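Local coordinates for lysyl oxidase (Pichia pastoris, PDB 1W7C) that oxidises lysyl side chains, and probably other primary amines, as a copper- and topaquinone-dependent amine oxidase, at the interface of chains A and B. Residues are numbered along the deposited sequence; one frame, centred on the assembly and turned at random. Chains: chain A/B, Lysyl oxidase.

Contact 1: the interface of chains A and B. Residues chain A 370, 725, 728-730; chain B 419, 695, 706.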
ATOM      1  N   VAL A 370     -22.014   8.717   6.152  1.00 17.48           N
ATOM      2  CA  VAL A 370     -23.183   7.873   5.819  1.00 16.97           C
ATOM      3  C   VAL A 370     -23.005   6.530   6.495  1.00 16.02           C
ATOM      4  O   VAL A 370     -22.131   5.752   6.112  1.00 17.17           O
ATOM      5  CB  VAL A 370     -23.317   7.690   4.320  1.00 19.06           C
ATOM      6  CG1 VAL A 370     -24.494   6.797   4.013  1.00 19.21           C
ATOM      7  CG2 VAL A 370     -23.423   9.096   3.609  1.00 19.25           C
ATOM      8  N   PHE A 725     -29.170   4.822  10.002  1.00 24.78           N
ATOM      9  CA  PHE A 725     -29.358   5.712   8.848  1.00 23.38           C
ATOM     10  C   PHE A 725     -30.176   6.950   9.248  1.00 26.31           C
ATOM     11  O   PHE A 725     -30.007   8.027   8.680  1.00 23.72           O
ATOM     12  CB  PHE A 725     -30.105   5.015   7.700  1.00 23.36           C
ATOM     13  CG  PHE A 725     -29.395   3.821   7.108  1.00 23.67           C
ATOM     14  CD1 PHE A 725     -30.004   2.562   7.148  1.00 27.63           C
ATOM     15  CD2 PHE A 725     -28.158   3.946   6.451  1.00 23.76           C
ATOM     16  CE1 PHE A 725     -29.386   1.452   6.583  1.00 26.97           C
ATOM     17  CE2 PHE A 725     -27.561   2.841   5.857  1.00 23.75           C
ATOM     18  CZ  PHE A 725     -28.178   1.591   5.941  1.00 24.80           C
ATOM     19  N   TYR A 728     -28.420  10.268   9.900  1.00 22.12           N
ATOM     20  CA  TYR A 728     -27.802  11.010   8.797  1.00 25.07           C
ATOM     21  C   TYR A 728     -28.771  11.999   8.194  1.00 27.34           C
ATOM     22  O   TYR A 728     -29.801  11.621   7.597  1.00 30.71           O
ATOM     23  CB  TYR A 728     -27.291  10.063   7.725  1.00 23.43           C
ATOM     24  CG  TYR A 728     -26.634  10.774   6.570  1.00 22.85           C
ATOM     25  CD1 TYR A 728     -25.324  11.220   6.655  1.00 20.19           C
ATOM     26  CD2 TYR A 728     -27.322  11.006   5.385  1.00 25.71           C
ATOM     27  CE1 TYR A 728     -24.701  11.877   5.608  1.00 20.78           C
ATOM     28  CE2 TYR A 728     -26.697  11.655   4.316  1.00 21.31           C
ATOM     29  CZ  TYR A 728     -25.388  12.091   4.445  1.00 20.97           C
ATOM     30  OH  TYR A 728     -24.750  12.733   3.413  1.00 22.35           O
ATOM     31  N   THR A 729     -28.469  13.269   8.421  1.00 37.98           N
ATOM     32  CA  THR A 729     -29.122  14.337   7.725  1.00 48.51           C
ATOM     33  C   THR A 729     -28.078  15.061   6.890  1.00 39.93           C
ATOM     34  O   THR A 729     -26.955  15.387   7.341  1.00 59.72           O
ATOM     35  CB  THR A 729     -29.901  15.313   8.658  1.00 66.61           C
ATOM     36  OG1 THR A 729     -30.291  16.471   7.902  1.00 72.90           O
ATOM     37  CG2 THR A 729     -29.027  15.866   9.808  1.00 58.78           C
ATOM     38  N   TYR A 730     -28.484  15.357   5.659  0.70 41.87           N
ATOM     39  CA  TYR A 730     -27.670  16.114   4.724  0.70 60.57           C
ATOM     40  C   TYR A 730     -27.380  17.508   5.276  0.70 36.96           C
ATOM     41  O   TYR A 730     -28.171  18.084   6.008  0.70 33.77           O
ATOM     42  CB  TYR A 730     -28.383  16.217   3.367  0.70 36.90           C
ATOM     43  CG  TYR A 730     -27.566  16.901   2.291  0.70 38.51           C
ATOM     44  CD1 TYR A 730     -26.741  16.170   1.436  0.70 32.01           C
ATOM     45  CD2 TYR A 730     -27.615  18.284   2.136  0.70 36.91           C
ATOM     46  CE1 TYR A 730     -25.977  16.815   0.458  0.70 40.53           C
ATOM     47  CE2 TYR A 730     -26.869  18.931   1.171  0.70 38.53           C
ATOM     48  CZ  TYR A 730     -26.051  18.197   0.333  0.70 33.19           C
ATOM     49  OH  TYR A 730     -25.317  18.856  -0.618  0.70 40.46           O
TER
ATOM     50  N   SER B 419     -26.209  12.125  -1.584  1.00 18.81           N
ATOM     51  CA  SER B 419     -24.970  11.409  -1.355  1.00 17.58           C
ATOM     52  C   SER B 419     -25.041  10.089  -2.068  1.00 17.70           C
ATOM     53  O   SER B 419     -26.045   9.382  -1.953  1.00 20.00           O
ATOM     54  CB  SER B 419     -24.731  11.163   0.133  1.00 19.76           C
ATOM     55  OG  SER B 419     -24.409  12.349   0.809  1.00 20.27           O
ATOM     56  N   TYR B 695     -28.768   8.524  -1.694  1.00 19.29           N
ATOM     57  CA  TYR B 695     -29.535   9.286  -0.719  1.00 20.14           C
ATOM     58  C   TYR B 695     -29.850  10.632  -1.343  1.00 18.96           C
ATOM     59  O   TYR B 695     -28.961  11.274  -1.906  1.00 19.89           O
ATOM     60  CB  TYR B 695     -28.660   9.515   0.534  1.00 19.56           C
ATOM     61  CG  TYR B 695     -29.216  10.582   1.455  1.00 20.92           C
ATOM     62  CD1 TYR B 695     -28.902  11.936   1.275  1.00 21.02           C
ATOM     63  CD2 TYR B 695     -30.033  10.230   2.508  1.00 21.39           C
ATOM     64  CE1 TYR B 695     -29.432  12.902   2.089  1.00 21.38           C
ATOM     65  CE2 TYR B 695     -30.583  11.193   3.361  1.00 21.11           C
ATOM     66  CZ  TYR B 695     -30.251  12.529   3.145  1.00 22.35           C
ATOM     67  OH  TYR B 695     -30.774  13.491   3.974  1.00 30.26           O
ATOM     68  N   TRP B 706     -33.927   7.115   0.582  1.00 26.84           N
ATOM     69  CA  TRP B 706     -32.799   6.185   0.486  1.00 25.14           C
ATOM     70  C   TRP B 706     -33.127   5.155  -0.573  1.00 26.08           C
ATOM     71  O   TRP B 706     -34.141   4.503  -0.493  1.00 30.45           O
ATOM     72  CB  TRP B 706     -32.570   5.473   1.819  1.00 26.02           C
ATOM     73  CG  TRP B 706     -32.178   6.375   2.974  1.00 22.84           C
ATOM     74  CD1 TRP B 706     -33.023   7.098   3.795  1.00 32.54           C
ATOM     75  CD2 TRP B 706     -30.858   6.622   3.456  1.00 21.82           C
ATOM     76  NE1 TRP B 706     -32.290   7.778   4.742  1.00 28.60           N
ATOM     77  CE2 TRP B 706     -30.964   7.499   4.559  1.00 25.62           C
ATOM     78  CE3 TRP B 706     -29.586   6.193   3.067  1.00 24.07           C
ATOM     79  CZ2 TRP B 706     -29.859   7.949   5.263  1.00 26.07           C
ATOM     80  CZ3 TRP B 706     -28.488   6.656   3.758  1.00 22.60           C
ATOM     81  CH2 TRP B 706     -28.630   7.521   4.845  1.00 26.84           C
TER
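A:Tyr728 lies against B:Tyr695, B:Trp706 and B:Ser419 in an aromatic patch of the interface between two copies of the enzyme. Its side chain sets CG anti to the backbone N (chi1 -180°), which sends the ring across the boundary. CB passes the outer rim of the B:Trp706 indole, near CH2 and CZ2. Further out, CD2 sits between two partners: CH2 of B:Trp706 at 3.8 Å and the ring of B:Tyr695. CE2 stands over the centre of that tyrosine ring. The two tyrosine rings meet edge to face, with planes 83° apart, and A:Tyr728 gives the edge. At the tip, the phenol OH shares a hydrogen bond of 2.7 Å with OG of B:Ser419; the structure alone does not show which of the two is the donor. Within chain A, CG2 of A:Val370 lies over one face of the A:Tyr728 ring, toward the rim.

B:Trp706 is itself layered. One face takes CD2 of B:Tyr695 over its centre, and the opposite face takes CB of A:Phe725 toward the rim, 3.8 Å from B:Trp706 CZ2. CD2 of the A:Phe725 ring reaches CZ3 of the indole, where CG1 of A:Val370 also packs. The patch is thus mainly apolar, with a hydroxyl pair at one end. At the phenol end of B:Tyr695, OH accepts a weak hydrogen bond from the backbone N of A:Tyr730 at 3.4 Å.

Contact 2: the interface of chains A and B. Residues chain A 474-476, 487; chain B 530-532.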
ATOM      1  N   PRO A 474      -0.555  18.697 -23.954  1.00 17.75           N
ATOM      2  CA  PRO A 474       0.514  18.573 -22.955  1.00 17.32           C
ATOM      3  C   PRO A 474       0.028  18.524 -21.510  1.00 16.62           C
ATOM      4  O   PRO A 474       0.868  18.334 -20.639  1.00 17.16           O
ATOM      5  CB  PRO A 474       1.389  19.806 -23.199  1.00 18.26           C
ATOM      6  CG  PRO A 474       1.077  20.207 -24.612  1.00 18.88           C
ATOM      7  CD  PRO A 474      -0.394  19.910 -24.763  1.00 18.86           C
ATOM      8  N   TYR A 475      -1.252  18.782 -21.274  1.00 16.46           N
ATOM      9  CA  TYR A 475      -1.718  19.018 -19.926  1.00 16.08           C
ATOM     10  C   TYR A 475      -2.863  18.119 -19.490  1.00 16.62           C
ATOM     11  O   TYR A 475      -3.411  18.317 -18.411  1.00 16.57           O
ATOM     12  CB  TYR A 475      -2.163  20.477 -19.755  1.00 16.47           C
ATOM     13  CG  TYR A 475      -1.100  21.476 -20.075  1.00 16.02           C
ATOM     14  CD1 TYR A 475      -0.135  21.818 -19.136  1.00 18.03           C
ATOM     15  CD2 TYR A 475      -1.036  22.115 -21.323  1.00 17.63           C
ATOM     16  CE1 TYR A 475       0.852  22.715 -19.422  1.00 18.03           C
ATOM     17  CE2 TYR A 475      -0.058  23.046 -21.614  1.00 18.46           C
ATOM     18  CZ  TYR A 475       0.907  23.343 -20.659  1.00 16.81           C
ATOM     19  OH  TYR A 475       1.904  24.256 -20.938  1.00 19.98           O
ATOM     20  N   GLY A 476      -3.206  17.131 -20.301  1.00 16.65           N
ATOM     21  CA  GLY A 476      -4.310  16.252 -19.947  1.00 16.47           C
ATOM     22  C   GLY A 476      -4.709  15.398 -21.122  1.00 17.12           C
ATOM     23  O   GLY A 476      -4.313  15.691 -22.266  1.00 18.43           O
ATOM     24  N   PHE A 487      -4.338  17.780 -15.560  0.60 20.35           N
ATOM     25  CA  PHE A 487      -3.314  17.227 -14.706  1.00 16.22           C
ATOM     26  C   PHE A 487      -3.080  18.028 -13.425  1.00 16.01           C
ATOM     27  O   PHE A 487      -2.981  19.262 -13.471  1.00 17.54           O
ATOM     28  CB  PHE A 487      -2.091  17.287 -15.606  1.00 19.13           C
ATOM     29  CG  PHE A 487      -0.808  16.722 -15.064  1.00 16.74           C
ATOM     30  CD1 PHE A 487       0.409  17.201 -15.571  1.00 20.41           C
ATOM     31  CD2 PHE A 487      -0.770  15.654 -14.212  1.00 15.96           C
ATOM     32  CE1 PHE A 487       1.610  16.667 -15.156  1.00 27.24           C
ATOM     33  CE2 PHE A 487       0.458  15.124 -13.796  1.00 18.23           C
ATOM     34  CZ  PHE A 487       1.622  15.636 -14.256  1.00 23.00           C
TER
ATOM     35  N   LYS B 530       3.623  22.124 -15.316  1.00 16.03           N
ATOM     36  CA  LYS B 530       3.949  20.731 -15.502  1.00 15.31           C
ATOM     37  C   LYS B 530       3.187  20.186 -16.695  1.00 16.38           C
ATOM     38  O   LYS B 530       2.072  20.607 -16.983  1.00 16.97           O
ATOM     39  CB  LYS B 530       3.644  19.912 -14.226  1.00 15.64           C
ATOM     40  CG  LYS B 530       2.218  20.030 -13.713  1.00 16.26           C
ATOM     41  CD  LYS B 530       1.996  19.177 -12.482  1.00 14.54           C
ATOM     42  CE  LYS B 530       0.730  19.464 -11.764  1.00 15.60           C
ATOM     43  NZ  LYS B 530       0.775  20.754 -11.006  1.00 15.38           N
ATOM     44  N   GLN B 531       3.814  19.239 -17.384  1.00 15.71           N
ATOM     45  CA  GLN B 531       3.256  18.595 -18.555  1.00 15.32           C
ATOM     46  C   GLN B 531       3.444  17.083 -18.498  1.00 15.64           C
ATOM     47  O   GLN B 531       4.307  16.562 -17.777  1.00 16.79           O
ATOM     48  CB  GLN B 531       3.918  19.107 -19.821  1.00 16.09           C
ATOM     49  CG  GLN B 531       3.675  20.579 -20.086  1.00 17.99           C
ATOM     50  CD  GLN B 531       4.342  21.070 -21.354  1.00 18.61           C
ATOM     51  OE1 GLN B 531       5.142  20.344 -21.989  1.00 21.07           O
ATOM     52  NE2 GLN B 531       4.049  22.316 -21.715  1.00 19.37           N
ATOM     53  N   ILE B 532       2.672  16.418 -19.342  1.00 15.26           N
ATOM     54  CA  ILE B 532       2.863  15.022 -19.718  1.00 14.40           C
ATOM     55  C   ILE B 532       3.407  14.890 -21.148  1.00 15.40           C
ATOM     56  O   ILE B 532       3.136  15.728 -21.992  1.00 18.72           O
ATOM     57  CB  ILE B 532       1.537  14.244 -19.580  1.00 17.06           C
ATOM     58  CG1 ILE B 532       0.362  14.933 -20.337  1.00 18.90           C
ATOM     59  CG2 ILE B 532       1.203  14.110 -18.096  1.00 19.92           C
ATOM     60  CD1 ILE B 532      -0.765  14.005 -20.763  1.00 19.34           C
TER
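B:Gln531 and B:Ile532, on strand 526-536, bond to the short 3-10 helix 473-475 of chain A. Hydrogen bonds come first. The backbone N of B:Ile532 donates to the carbonyl O of A:Pro474 at 2.9 Å. The amide NE2 of B:Gln531 donates to the phenol OH of A:Tyr475 at 3.0 Å. That oxygen lies close to the amide plane, while the tyrosine ring stands at 90° to it. The glutamine chain is extended beyond CG (chi2 -180°), which carries its amide out to the phenol.

Apolar packing fills in around these bonds. CG of B:Gln531 touches CE1 of A:Tyr475 at 3.6 Å. The amide carbon CD of the same glutamine rests against CB of A:Pro474, and this CB also covers one face of the A:Tyr475 ring.

The A:Phe487 ring is held from both faces by chain B. CD of B:Lys530 lies over one face, toward the rim, 3.7 Å from CE1. CG2 of B:Ile532 covers the opposite face. The lysine is used here through its aliphatic carbons. A:Phe487 immediately precedes the copper ligand A:His488. The site therefore joins a strand of one subunit to the start of a copper-binding strand in the other, and probably helps to steady that region in the dimer.

Contact 3: the interface of chains A and B. Residues chain A 289, 292, 691, 711; chain B 279-281.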
ATOM      1  N   GLU A 289     -19.232 -10.730  19.868  1.00 20.30           N
ATOM      2  CA  GLU A 289     -19.216 -10.567  21.326  1.00 22.16           C
ATOM      3  C   GLU A 289     -19.122  -9.098  21.724  1.00 20.18           C
ATOM      4  O   GLU A 289     -18.728  -8.775  22.839  1.00 22.42           O
ATOM      5  CB  GLU A 289     -18.089 -11.389  21.940  1.00 22.59           C
ATOM      6  CG  GLU A 289     -18.342 -12.889  21.832  1.00 24.63           C
ATOM      7  CD  GLU A 289     -17.387 -13.739  22.644  1.00 34.78           C
ATOM      8  OE1 GLU A 289     -16.322 -13.275  23.078  1.00 23.48           O
ATOM      9  OE2 GLU A 289     -17.705 -14.896  22.840  1.00 33.02           O
ATOM     10  N   ARG A 292     -14.857  -3.850  21.229  1.00 17.33           N
ATOM     11  CA  ARG A 292     -13.587  -4.103  21.936  1.00 17.38           C
ATOM     12  C   ARG A 292     -12.666  -2.893  22.158  1.00 17.15           C
ATOM     13  O   ARG A 292     -11.526  -3.058  22.599  1.00 17.86           O
ATOM     14  CB  ARG A 292     -12.801  -5.237  21.239  1.00 17.35           C
ATOM     15  CG  ARG A 292     -13.651  -6.465  20.942  1.00 18.95           C
ATOM     16  CD  ARG A 292     -12.926  -7.733  20.680  1.00 19.14           C
ATOM     17  NE  ARG A 292     -11.755  -7.489  19.829  1.00 16.90           N
ATOM     18  CZ  ARG A 292     -10.558  -8.036  20.007  1.00 17.26           C
ATOM     19  NH1 ARG A 292     -10.376  -9.009  20.904  1.00 17.95           N
ATOM     20  NH2 ARG A 292      -9.540  -7.588  19.266  1.00 17.10           N
ATOM     21  N   GLN A 691      -6.122 -13.165  20.482  1.00 18.15           N
ATOM     22  CA  GLN A 691      -6.704 -13.399  19.163  1.00 17.21           C
ATOM     23  C   GLN A 691      -5.685 -14.152  18.299  1.00 16.48           C
ATOM     24  O   GLN A 691      -5.140 -13.629  17.321  1.00 16.54           O
ATOM     25  CB  GLN A 691      -7.121 -12.064  18.518  1.00 16.32           C
ATOM     26  CG  GLN A 691      -8.118 -11.290  19.374  1.00 17.42           C
ATOM     27  CD  GLN A 691      -9.385 -12.073  19.661  1.00 18.35           C
ATOM     28  OE1 GLN A 691     -10.143 -12.411  18.753  1.00 18.16           O
ATOM     29  NE2 GLN A 691      -9.606 -12.393  20.939  1.00 19.49           N
ATOM     30  N   ASN A 711     -11.265 -18.004  23.151  1.00 25.36           N
ATOM     31  CA  ASN A 711     -12.173 -17.673  22.078  1.00 23.63           C
ATOM     32  C   ASN A 711     -12.923 -18.907  21.586  1.00 22.36           C
ATOM     33  O   ASN A 711     -12.322 -19.824  21.035  1.00 29.91           O
ATOM     34  CB  ASN A 711     -11.412 -17.039  20.939  1.00 25.07           C
ATOM     35  CG  ASN A 711     -10.767 -15.722  21.343  1.00 21.07           C
ATOM     36  OD1 ASN A 711     -11.424 -14.686  21.359  1.00 23.54           O
ATOM     37  ND2 ASN A 711      -9.462 -15.746  21.617  1.00 22.51           N
TER
ATOM     38  N   ASP B 279     -10.916 -10.334  26.111  1.00 19.83           N
ATOM     39  CA  ASP B 279     -11.773 -11.453  26.476  1.00 21.50           C
ATOM     40  C   ASP B 279     -13.107 -11.436  25.682  1.00 21.43           C
ATOM     41  O   ASP B 279     -14.040 -12.192  25.997  1.00 26.21           O
ATOM     42  CB  ASP B 279     -12.003 -11.514  27.995  1.00 24.36           C
ATOM     43  CG  ASP B 279     -12.652 -10.260  28.567  1.00 30.10           C
ATOM     44  OD1 ASP B 279     -12.688  -9.209  27.875  1.00 25.48           O
ATOM     45  OD2 ASP B 279     -13.090 -10.251  29.751  1.00 33.46           O
ATOM     46  N   ARG B 280     -13.148 -10.592  24.642  1.00 19.15           N
ATOM     47  CA  ARG B 280     -14.217 -10.606  23.651  1.00 19.15           C
ATOM     48  C   ARG B 280     -13.587 -11.025  22.330  1.00 18.71           C
ATOM     49  O   ARG B 280     -12.501 -10.582  21.969  1.00 17.99           O
ATOM     50  CB  ARG B 280     -14.857  -9.217  23.501  1.00 18.34           C
ATOM     51  CG  ARG B 280     -15.477  -8.660  24.767  1.00 18.24           C
ATOM     52  CD  ARG B 280     -16.022  -7.235  24.636  1.00 19.67           C
ATOM     53  NE  ARG B 280     -16.573  -6.822  25.932  1.00 20.79           N
ATOM     54  CZ  ARG B 280     -17.406  -5.818  26.127  1.00 20.43           C
ATOM     55  NH1 ARG B 280     -17.864  -5.116  25.105  1.00 21.11           N
ATOM     56  NH2 ARG B 280     -17.858  -5.566  27.359  1.00 24.37           N
ATOM     57  N   LYS B 281     -14.309 -11.838  21.573  1.00 18.81           N
ATOM     58  CA  LYS B 281     -13.868 -12.287  20.244  1.00 19.50           C
ATOM     59  C   LYS B 281     -13.752 -11.125  19.299  1.00 18.44           C
ATOM     60  O   LYS B 281     -14.632 -10.280  19.255  1.00 19.48           O
ATOM     61  CB  LYS B 281     -14.929 -13.207  19.630  1.00 28.98           C
ATOM     62  CG  LYS B 281     -15.034 -14.600  20.166  1.00 32.27           C
ATOM     63  CD  LYS B 281     -16.099 -15.401  19.354  1.00 52.15           C
ATOM     64  CE  LYS B 281     -17.153 -16.034  20.222  1.00 46.12           C
ATOM     65  NZ  LYS B 281     -18.311 -16.679  19.491  1.00 35.63           N
TER
HETATM   66  O   HOH W   1     -17.061  -9.043  19.007  1.00 20.46           O
HETATM   67  O   HOH W   2     -14.292 -14.734  24.341  1.00 27.99           O
HETATM   68  O   HOH W   3     -19.934 -15.902  21.571  1.00 35.13           O
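The side chain of A:Glu289 lies across that of B:Lys281, roughly perpendicular to it, with the carboxylate against the lysine chain. OE1 accepts a hydrogen bond from the backbone N of B:Lys281 at 2.9 Å. This N-H comes from above the carboxylate plane, 39° out of it. The lysine bends at chi3 (-126°), and its NZ forms a long salt bridge of 3.8 Å with OE2 of A:Glu289. Water 3 links the same two groups, so the charged contact is partly solvated. Water 2 joins OE1 to the backbone O of B:Asp279, and water 1 joins the backbone N of A:Glu289 to O of B:Lys281.

The side chains of A:Arg292 and B:Arg280 run alongside each other, pointing opposite ways. CD of A:Arg292 packs on CB of B:Arg280 at 3.7 Å. A bend at chi3 (-42°) turns the A:Arg292 guanidinium toward the backbone of chain B. There NH1 donates to the carbonyl O of B:Arg280 at 2.9 Å, nearly in line with the C=O bond.

Together these bonds fix a loop of chain B, largely through its backbone, on a polar surface of the other subunit. A:Asn711 runs antiparallel beside B:Lys281. Its OD1 lies 3.6 Å from CA of B:Lys281 and accepts a hydrogen bond from NE2 of A:Gln691 at 3.0 Å.

All three contacts belong to one two-fold interface, so each has a twin with the chains exchanged. The C-alpha centres of contact 1 and contact 2 are about 37 Å apart, those of contact 1 and contact 3 about 32 Å, and those of contact 2 and contact 3 about 52 Å. No residue is shared. The contacts thus tie the subunits together at well-separated points. The centres of contact 1 and contact 2 lie about 23 Å and 20 Å from A:Asp358, the predicted catalytic base, whereas that of contact 3 is about 39 Å away. This distance alone does not show whether contact 3 affects catalysis.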